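Local coordinates for cellulose-binding protein (Saccharophagus degradans, PDB 2X32) that binds a long polyisoprenoid diphosphate lengthwise inside a YceI-like beta-barrel and is implicated in plant cell wall breakdown, at residues Val56-Ile60 with Asp61-Gly65; Pro85-Leu88 with Ala89-Ala92; Gly151-Thr154 with Leu155-Leu158. All coordinates share one frame; numbering follows the deposited sequence.

Interaction 1 of 3, residues Val56-Ile60 with Asp61-Gly65. With OTP ((2E,6E,10E,14E,18E,22E,26E)-3,7,11,15,19,23,27,31-octamethyldotriaconta-2,6,10,14,18,22,26,30-octaenyl trihydrogen diphosphate), chain C.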
loop_
_atom_site.group_PDB
_atom_site.type_symbol
_atom_site.label_atom_id
_atom_site.label_comp_id
_atom_site.label_asym_id
_atom_site.label_seq_id
_atom_site.Cartn_x
_atom_site.Cartn_y
_atom_site.Cartn_z
ATOM N N VAL A 56 2.720 1.732 11.128
ATOM C CA VAL A 56 2.794 0.259 11.086
ATOM C C VAL A 56 2.275 -0.286 12.395
ATOM O O VAL A 56 2.559 0.163 13.494
ATOM C CB VAL A 56 4.224 -0.262 10.755
ATOM C CG1 VAL A 56 5.219 0.063 11.888
ATOM C CG2 VAL A 56 4.232 -1.772 10.296
ATOM N N ASN A 57 1.465 -1.319 12.245
ATOM C CA ASN A 57 0.785 -1.944 13.384
ATOM C C ASN A 57 0.845 -3.442 13.182
ATOM O O ASN A 57 0.124 -4.007 12.365
ATOM C CB ASN A 57 -0.654 -1.413 13.472
ATOM C CG ASN A 57 -1.356 -1.884 14.694
ATOM O OD1 ASN A 57 -0.976 -2.938 15.261
ATOM N ND2 ASN A 57 -2.393 -1.178 15.117
ATOM N N THR A 58 1.729 -4.098 13.944
ATOM C CA THR A 58 1.925 -5.515 13.927
ATOM C C THR A 58 1.307 -6.183 15.156
ATOM O O THR A 58 1.447 -7.407 15.332
ATOM C CB THR A 58 3.433 -5.888 13.868
ATOM O OG1 THR A 58 4.037 -5.705 15.159
ATOM C CG2 THR A 58 4.155 -5.076 12.750
ATOM N N GLY A 59 0.641 -5.400 16.002
ATOM C CA GLY A 59 0.048 -5.880 17.246
ATOM C C GLY A 59 1.000 -6.036 18.410
ATOM O O GLY A 59 0.552 -6.377 19.516
ATOM N N ILE A 60 2.294 -5.784 18.214
ATOM C CA ILE A 60 3.342 -5.933 19.261
ATOM C C ILE A 60 4.195 -4.660 19.208
ATOM O O ILE A 60 4.829 -4.353 18.199
ATOM C CB ILE A 60 4.250 -7.156 19.001
ATOM C CG1 ILE A 60 3.379 -8.418 18.862
ATOM C CG2 ILE A 60 5.371 -7.286 20.072
ATOM C CD1 ILE A 60 4.141 -9.736 18.553
ATOM N N ASP A 61 4.188 -3.900 20.299
ATOM C CA ASP A 61 4.822 -2.576 20.286
ATOM C C ASP A 61 6.329 -2.644 20.017
ATOM O O ASP A 61 6.860 -1.854 19.230
ATOM C CB ASP A 61 4.534 -1.848 21.604
ATOM C CG ASP A 61 3.085 -1.568 21.781
ATOM O OD1 ASP A 61 2.528 -0.784 20.990
ATOM O OD2 ASP A 61 2.474 -2.153 22.698
ATOM N N VAL A 62 7.053 -3.585 20.657
ATOM C CA VAL A 62 8.491 -3.694 20.406
ATOM C C VAL A 62 8.739 -3.967 18.930
ATOM O O VAL A 62 9.610 -3.413 18.336
ATOM C CB VAL A 62 9.168 -4.779 21.289
ATOM C CG1 VAL A 62 10.609 -5.130 20.767
ATOM C CG2 VAL A 62 9.156 -4.356 22.747
ATOM N N ARG A 63 7.952 -4.835 18.335
ATOM C CA ARG A 63 8.132 -5.193 16.931
ATOM C C ARG A 63 7.824 -4.020 16.026
ATOM O O ARG A 63 8.530 -3.766 15.044
ATOM C CB ARG A 63 7.271 -6.406 16.567
ATOM C CG ARG A 63 7.456 -6.780 15.124
ATOM C CD ARG A 63 6.941 -8.129 14.769
ATOM N NE ARG A 63 5.501 -8.213 14.990
ATOM C CZ ARG A 63 4.824 -9.341 14.813
ATOM N NH1 ARG A 63 5.466 -10.434 14.425
ATOM N NH2 ARG A 63 3.500 -9.374 14.989
ATOM N N ASN A 64 6.780 -3.269 16.350
ATOM C CA ASN A 64 6.502 -2.048 15.585
ATOM C C ASN A 64 7.702 -1.141 15.567
ATOM O O ASN A 64 8.036 -0.572 14.541
ATOM C CB ASN A 64 5.320 -1.260 16.149
ATOM C CG ASN A 64 4.003 -2.025 16.145
ATOM O OD1 ASN A 64 3.819 -2.941 15.329
ATOM N ND2 ASN A 64 3.034 -1.565 16.991
ATOM N N GLY A 65 8.354 -0.987 16.712
ATOM C CA GLY A 65 9.495 -0.112 16.808
ATOM C C GLY A 65 10.658 -0.607 15.959
ATOM O O GLY A 65 11.321 0.186 15.283
HETATM O O7 OTP C . 9.121 -15.099 16.277
HETATM P P2 OTP C . 9.370 -13.950 17.219
HETATM O O5 OTP C . 10.602 -14.153 18.082
HETATM O O6 OTP C . 8.152 -13.481 17.968
HETATM O O4 OTP C . 9.819 -12.722 16.213
HETATM P P1 OTP C . 8.985 -11.377 15.886
HETATM O O2 OTP C . 7.933 -11.799 14.879
HETATM O O3 OTP C . 8.672 -10.512 17.089
HETATM O O1 OTP C . 9.923 -10.449 14.949
HETATM C C40 OTP C . 10.174 -10.908 13.605
HETATM C C39 OTP C . 9.645 -9.895 12.582
HETATM C C37 OTP C . 8.923 -10.235 11.531
HETATM C C38 OTP C . 8.443 -11.643 11.157
HETATM C C36 OTP C . 8.492 -9.155 10.543
HETATM C C35 OTP C . 9.218 -9.184 9.223
HETATM C C34 OTP C . 8.648 -8.127 8.258
HETATM C C32 OTP C . 8.546 -8.260 6.930
HETATM C C33 OTP C . 8.890 -9.528 6.225
HETATM C C31 OTP C . 7.880 -7.112 6.157
HETATM C C30 OTP C . 8.652 -6.475 5.030
HETATM C C29 OTP C . 7.824 -5.430 4.289
HETATM C C27 OTP C . 7.884 -5.214 2.979
HETATM C C28 OTP C . 8.868 -5.889 2.027
HETATM C C26 OTP C . 6.916 -4.272 2.298
HETATM C C25 OTP C . 5.837 -3.657 3.163
HETATM C C24 OTP C . 4.650 -3.070 2.381
HETATM C C22 OTP C . 4.448 -1.782 2.109
HETATM C C23 OTP C . 5.268 -0.631 2.635
HETATM C C21 OTP C . 3.262 -1.423 1.261
HETATM C C20 OTP C . 3.649 -0.911 -0.152
HETATM C C19 OTP C . 2.452 -0.489 -1.004
HETATM C C17 OTP C . 1.923 -1.175 -2.017
HETATM C C18 OTP C . 2.492 -2.399 -2.644
HETATM C C16 OTP C . 0.616 -0.683 -2.620
HETATM C C15 OTP C . 0.737 -0.345 -4.078
HETATM C C14 OTP C . -0.442 0.463 -4.561
HETATM C C12 OTP C . -0.997 0.368 -5.794
HETATM C C13 OTP C . -0.506 -0.645 -6.827
HETATM C C11 OTP C . -2.135 1.233 -6.229
HETATM C C10 OTP C . -2.784 2.084 -5.213
HETATM C C9 OTP C . -4.098 2.750 -5.626
HETATM C C7 OTP C . -4.278 4.041 -5.948
HETATM C C8 OTP C . -3.239 5.139 -5.844
HETATM C C6 OTP C . -5.652 4.465 -6.412
HETATM C C5 OTP C . -5.802 4.539 -7.920
HETATM C C4 OTP C . -7.144 5.056 -8.347
HETATM C C2 OTP C . -7.795 4.606 -9.424
HETATM C C3 OTP C . -7.364 3.569 -10.402
HETATM C C1 OTP C . -9.120 5.235 -9.750
HETATM O O HOH W 1 0.500 -2.726 17.481
#
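Arg-63 reaches back from the first turn of helix 61-72 and takes hold of Thr-58 side-on. Its NE donates to Thr-58 OG1 at 2.9 Å, and NH2 donates to the backbone oxygen of the same residue, Thr-58 O, also at 2.9 Å; both acceptors lie close to the guanidinium plane. The two bonds fix the rotation of the group, and the bend of the arginine chain at chi3 (62°) brings NE and NH2 round to them. The CD1 methyl of Ile-60 sits over one face, displaced toward the rim, 3.6 Å from Arg-63 NH2.

The hydroxyl of Thr-58 in turn meets the Asn-64 amide, the two side chains sliding past each other in opposite directions. Asn-64 OD1 accepts twice from this one residue: from Thr-58 N at 2.8 Å, tilted 20° from the carbonyl plane, and from Thr-58 OG1, which sits well above that plane.

All this happens where the short strand 56-57 of the YceI-like barrel turns into helix 61-72. Asn-57 forms an Asx turn, its OD1 accepting from Gly-59 N at 3.0 Å, while its ND2 bonds Asp-35. Ile-60 is the N-cap residue, and its backbone oxygen receives Asn-64 N at 2.9 Å. A water links Asn-57 OD1 to Asn-64 ND2. On the ligand side, Arg-63 NH1 makes a weak bond to O2 of the OTP diphosphate, 2.9 Å away, and Lys-24 also bonds the ligand. NH2 has a second partner in Glu-30, a salt bridge that probably steadies the arginine beside the phosphate.

Interaction 2 of 3, residues Pro85-Leu88 with Ala89-Ala92. With OTP ((2E,6E,10E,14E,18E,22E,26E)-3,7,11,15,19,23,27,31-octamethyldotriaconta-2,6,10,14,18,22,26,30-octaenyl trihydrogen diphosphate), chain C.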
loop_
_atom_site.group_PDB
_atom_site.type_symbol
_atom_site.label_atom_id
_atom_site.label_comp_id
_atom_site.label_asym_id
_atom_site.label_seq_id
_atom_site.Cartn_x
_atom_site.Cartn_y
_atom_site.Cartn_z
ATOM N N PRO A 85 -1.375 7.092 -12.835
ATOM C CA PRO A 85 -2.209 7.862 -13.773
ATOM C C PRO A 85 -3.571 7.237 -13.914
ATOM O O PRO A 85 -3.693 5.994 -14.004
ATOM C CB PRO A 85 -1.446 7.766 -15.119
ATOM C CG PRO A 85 -0.578 6.627 -14.940
ATOM C CD PRO A 85 -0.158 6.593 -13.504
ATOM N N VAL A 86 -4.616 8.069 -13.856
ATOM C CA VAL A 86 -5.990 7.570 -13.888
ATOM C C VAL A 86 -6.723 8.301 -15.009
ATOM O O VAL A 86 -6.420 9.462 -15.266
ATOM C CB VAL A 86 -6.656 7.899 -12.514
ATOM C CG1 VAL A 86 -8.226 7.925 -12.529
ATOM C CG2 VAL A 86 -6.063 6.892 -11.531
ATOM N N ASP A 87 -7.631 7.589 -15.660
ATOM C CA ASP A 87 -8.562 8.151 -16.664
ATOM C C ASP A 87 -9.823 8.569 -15.945
ATOM O O ASP A 87 -10.704 7.789 -15.689
ATOM C CB ASP A 87 -8.861 7.076 -17.696
ATOM C CG ASP A 87 -9.778 7.555 -18.806
ATOM O OD1 ASP A 87 -10.413 8.632 -18.696
ATOM O OD2 ASP A 87 -9.815 6.858 -19.850
ATOM N N LEU A 88 -9.923 9.863 -15.652
ATOM C CA LEU A 88 -11.065 10.355 -14.903
ATOM C C LEU A 88 -12.387 10.166 -15.650
ATOM O O LEU A 88 -13.430 10.006 -15.012
ATOM C CB LEU A 88 -10.923 11.863 -14.600
ATOM C CG LEU A 88 -9.802 12.216 -13.585
ATOM C CD1 LEU A 88 -9.712 13.716 -13.449
ATOM C CD2 LEU A 88 -10.102 11.639 -12.284
ATOM N N ALA A 89 -12.373 10.251 -16.980
ATOM C CA ALA A 89 -13.610 10.047 -17.758
ATOM C C ALA A 89 -14.080 8.589 -17.667
ATOM O O ALA A 89 -15.257 8.304 -17.625
ATOM C CB ALA A 89 -13.469 10.467 -19.192
ATOM N N ALA A 90 -13.144 7.632 -17.618
ATOM C CA ALA A 90 -13.544 6.243 -17.490
ATOM C C ALA A 90 -14.133 5.973 -16.103
ATOM O O ALA A 90 -15.100 5.259 -15.994
ATOM C CB ALA A 90 -12.310 5.363 -17.698
ATOM N N VAL A 91 -13.573 6.612 -15.075
ATOM C CA VAL A 91 -14.138 6.538 -13.715
ATOM C C VAL A 91 -15.534 7.205 -13.707
ATOM O O VAL A 91 -16.502 6.654 -13.189
ATOM C CB VAL A 91 -13.214 7.202 -12.691
ATOM C CG1 VAL A 91 -13.873 7.224 -11.337
ATOM C CG2 VAL A 91 -11.848 6.495 -12.667
ATOM N N ALA A 92 -15.654 8.394 -14.300
ATOM C CA ALA A 92 -16.945 9.083 -14.382
ATOM C C ALA A 92 -18.016 8.260 -15.091
ATOM O O ALA A 92 -19.192 8.344 -14.745
ATOM C CB ALA A 92 -16.770 10.406 -15.122
HETATM O O7 OTP C . 9.121 -15.099 16.277
HETATM P P2 OTP C . 9.370 -13.950 17.219
HETATM O O5 OTP C . 10.602 -14.153 18.082
HETATM O O6 OTP C . 8.152 -13.481 17.968
HETATM O O4 OTP C . 9.819 -12.722 16.213
HETATM P P1 OTP C . 8.985 -11.377 15.886
HETATM O O2 OTP C . 7.933 -11.799 14.879
HETATM O O3 OTP C . 8.672 -10.512 17.089
HETATM O O1 OTP C . 9.923 -10.449 14.949
HETATM C C40 OTP C . 10.174 -10.908 13.605
HETATM C C39 OTP C . 9.645 -9.895 12.582
HETATM C C37 OTP C . 8.923 -10.235 11.531
HETATM C C38 OTP C . 8.443 -11.643 11.157
HETATM C C36 OTP C . 8.492 -9.155 10.543
HETATM C C35 OTP C . 9.218 -9.184 9.223
HETATM C C34 OTP C . 8.648 -8.127 8.258
HETATM C C32 OTP C . 8.546 -8.260 6.930
HETATM C C33 OTP C . 8.890 -9.528 6.225
HETATM C C31 OTP C . 7.880 -7.112 6.157
HETATM C C30 OTP C . 8.652 -6.475 5.030
HETATM C C29 OTP C . 7.824 -5.430 4.289
HETATM C C27 OTP C . 7.884 -5.214 2.979
HETATM C C28 OTP C . 8.868 -5.889 2.027
HETATM C C26 OTP C . 6.916 -4.272 2.298
HETATM C C25 OTP C . 5.837 -3.657 3.163
HETATM C C24 OTP C . 4.650 -3.070 2.381
HETATM C C22 OTP C . 4.448 -1.782 2.109
HETATM C C23 OTP C . 5.268 -0.631 2.635
HETATM C C21 OTP C . 3.262 -1.423 1.261
HETATM C C20 OTP C . 3.649 -0.911 -0.152
HETATM C C19 OTP C . 2.452 -0.489 -1.004
HETATM C C17 OTP C . 1.923 -1.175 -2.017
HETATM C C18 OTP C . 2.492 -2.399 -2.644
HETATM C C16 OTP C . 0.616 -0.683 -2.620
HETATM C C15 OTP C . 0.737 -0.345 -4.078
HETATM C C14 OTP C . -0.442 0.463 -4.561
HETATM C C12 OTP C . -0.997 0.368 -5.794
HETATM C C13 OTP C . -0.506 -0.645 -6.827
HETATM C C11 OTP C . -2.135 1.233 -6.229
HETATM C C10 OTP C . -2.784 2.084 -5.213
HETATM C C9 OTP C . -4.098 2.750 -5.626
HETATM C C7 OTP C . -4.278 4.041 -5.948
HETATM C C8 OTP C . -3.239 5.139 -5.844
HETATM C C6 OTP C . -5.652 4.465 -6.412
HETATM C C5 OTP C . -5.802 4.539 -7.920
HETATM C C4 OTP C . -7.144 5.056 -8.347
HETATM C C2 OTP C . -7.795 4.606 -9.424
HETATM C C3 OTP C . -7.364 3.569 -10.402
HETATM C C1 OTP C . -9.120 5.235 -9.750
#
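An N-cap opens the short helix 88-92, which follows strand 79-85 at the end of the barrel that holds the far tail of the isoprenoid. Asp-87 is the capping residue. Its CG stands anti to the backbone N (chi1 -178°), which swings the carboxylate round to the start of the helix. There OD1 accepts from Ala-90 N at 3.1 Å, the N-H arriving from above the carboxylate plane. The methyl of Ala-90 packs against the same group, CB lying 3.5 Å from Asp-87 CG.

The backbone oxygen of Asp-87 serves the first turn as well. It takes Val-91 N at 3.2 Å and a weak second bond from Ala-90 N. One residue on, Ala-92 N donates to Leu-88 O at 2.8 Å.

Val-86, just ahead of the cap, is apolar and splits its two branches. CG1 meets CG2 of Val-91 at 3.9 Å, the side chains meeting at a slant, while CG2 touches the ligand's terminal isoprene unit, 3.6 Å from OTP C2. Met-100 and Tyr-9 also pack on Val-91, and Arg-125 bonds its carbonyl oxygen.

Val-86 and Asp-87 thus divide the chemistry between neighbouring positions: a hydrocarbon surface meets the hydrocarbon tail, and a carboxylate occupies a helix N terminus, where its negative charge would be favoured by the helix dipole.

Interaction 3 of 3, residues Gly151-Thr154 with Leu155-Leu158; sequences GIET and LRNL
Residues Gly-151 to Leu-158 form one unbroken run of helix 149-158, and four successive i to i+4 backbone bonds join its halves: Leu-155 N to Gly-151 O at 3.0 Å, then Arg-156 to Ile-152, Asn-157 to Glu-153 and Leu-158 to Thr-154. Glu-153 and Arg-156 run side by side in the same direction and close an i to i+3 salt bridge, described here for one of two Glu-153 conformers. In it Arg-156 NE donates to Glu-153 OE1 at 2.7 Å, on the syn side but tilted about 30° out of the carboxylate plane, and close to the guanidinium's own plane. The second prong, Arg-156 NH2 to Glu-153 OE2, is modelled implausibly short, and its length carries no weight. The planes of the two groups stand 47° apart. Bends at chi2 of the glutamate (61°) and chi3 of the arginine fold the charged ends together.

Leu-158 lies alongside Thr-154, its CD1 4.0 Å from Thr-154 CG2, while the threonine OG1 bonds back to Ala-150 O. Ile-152 also packs on Leu-71 and Leu-155 on Arg-66, both of helix 61-72.

Apolar Ile-152 and Leu-155 belong to the ligand pocket and touch OTP, while Glu-153 and Arg-156 pair their charges at a partly exposed place, at least in this conformer. Arg-156 NH1 also bonds the backbone oxygen Leu-161 O, past the end of the helix, which probably helps hold the guanidinium in place.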
loop_
_atom_site.group_PDB
_atom_site.type_symbol
_atom_site.label_atom_id
_atom_site.label_comp_id
_atom_site.label_asym_id
_atom_site.label_seq_id
_atom_site.Cartn_x
_atom_site.Cartn_y
_atom_site.Cartn_z
ATOM N N GLY A 151 17.271 -4.985 6.326
ATOM C CA GLY A 151 16.420 -4.740 7.457
ATOM C C GLY A 151 15.726 -6.005 7.929
ATOM O O GLY A 151 15.558 -6.211 9.120
ATOM N N ILE A 152 15.253 -6.816 6.999
ATOM C CA ILE A 152 14.665 -8.113 7.354
ATOM C C ILE A 152 15.690 -8.985 8.075
ATOM O O ILE A 152 15.363 -9.605 9.082
ATOM C CB ILE A 152 14.067 -8.805 6.104
ATOM C CG1 ILE A 152 12.877 -7.993 5.605
ATOM C CG2 ILE A 152 13.610 -10.226 6.453
ATOM C CD1 ILE A 152 12.172 -8.578 4.401
ATOM N N GLU A 153 16.944 -8.940 7.636
ATOM C CA GLU A 153 17.984 -9.729 8.294
ATOM C C GLU A 153 18.227 -9.221 9.711
ATOM O O GLU A 153 18.416 -10.033 10.625
ATOM C CB GLU A 153 19.254 -9.724 7.479
ATOM C CG GLU A 153 20.371 -10.577 8.071
ATOM C CD GLU A 153 20.024 -12.045 8.206
ATOM O OE1 GLU A 153 18.986 -12.494 7.655
ATOM O OE2 GLU A 153 20.825 -12.768 8.855
ATOM N N THR A 154 18.182 -7.916 9.911
ATOM C CA THR A 154 18.275 -7.351 11.275
ATOM C C THR A 154 17.149 -7.851 12.140
ATOM O O THR A 154 17.387 -8.388 13.244
ATOM C CB THR A 154 18.284 -5.796 11.239
ATOM O OG1 THR A 154 19.432 -5.427 10.475
ATOM C CG2 THR A 154 18.338 -5.168 12.628
ATOM N N LEU A 155 15.913 -7.797 11.629
ATOM C CA LEU A 155 14.768 -8.316 12.393
ATOM C C LEU A 155 14.935 -9.808 12.688
ATOM O O LEU A 155 14.622 -10.255 13.783
ATOM C CB LEU A 155 13.467 -8.112 11.622
ATOM C CG LEU A 155 13.030 -6.651 11.394
ATOM C CD1 LEU A 155 11.749 -6.594 10.567
ATOM C CD2 LEU A 155 12.842 -5.981 12.675
ATOM N N ARG A 156 15.443 -10.557 11.713
ATOM C CA ARG A 156 15.623 -12.013 11.875
ATOM C C ARG A 156 16.608 -12.284 12.994
ATOM O O ARG A 156 16.342 -13.134 13.889
ATOM C CB ARG A 156 16.068 -12.674 10.563
ATOM C CG ARG A 156 16.118 -14.173 10.660
ATOM C CD ARG A 156 16.569 -14.809 9.371
ATOM N NE ARG A 156 17.982 -14.587 9.088
ATOM C CZ ARG A 156 18.973 -15.246 9.700
ATOM N NH1 ARG A 156 18.726 -16.124 10.665
ATOM N NH2 ARG A 156 20.228 -15.014 9.366
ATOM N N ASN A 157 17.751 -11.598 12.929
ATOM C CA ASN A 157 18.830 -11.827 13.878
ATOM C C ASN A 157 18.418 -11.356 15.276
ATOM O O ASN A 157 18.768 -12.014 16.282
ATOM C CB ASN A 157 20.123 -11.167 13.403
ATOM C CG ASN A 157 20.790 -11.929 12.263
ATOM O OD1 ASN A 157 21.163 -11.347 11.245
ATOM N ND2 ASN A 157 21.014 -13.232 12.463
ATOM N N LEU A 158 17.625 -10.284 15.371
ATOM C CA LEU A 158 17.155 -9.791 16.657
ATOM C C LEU A 158 16.188 -10.759 17.332
ATOM O O LEU A 158 16.150 -10.855 18.563
ATOM C CB LEU A 158 16.469 -8.449 16.531
ATOM C CG LEU A 158 17.359 -7.228 16.422
ATOM C CD1 LEU A 158 16.558 -6.006 16.074
ATOM C CD2 LEU A 158 18.176 -7.046 17.710
#

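How the interactions relate
All three contacts are local, each within one continuous run of chain, so none closes a long loop and none nests within or crosses another. From the N terminus, interaction 1 comes first, at the passage from strand 56-57 into helix 61-72. Interaction 2 follows, where strand 79-85 gives way to helix 88-92, and interaction 3 lies within helix 149-158, shortly before the last strand. Helix 149-158 packs on helix 61-72, so interactions 1 and 3, centres 14 Å apart, lie on two touching helices beside the diphosphate end. Interaction 2 is on the opposite side of the chain's centre, 37 Å from interaction 1 between centres, beside the isoprenoid tail. All three regions touch the same ligand.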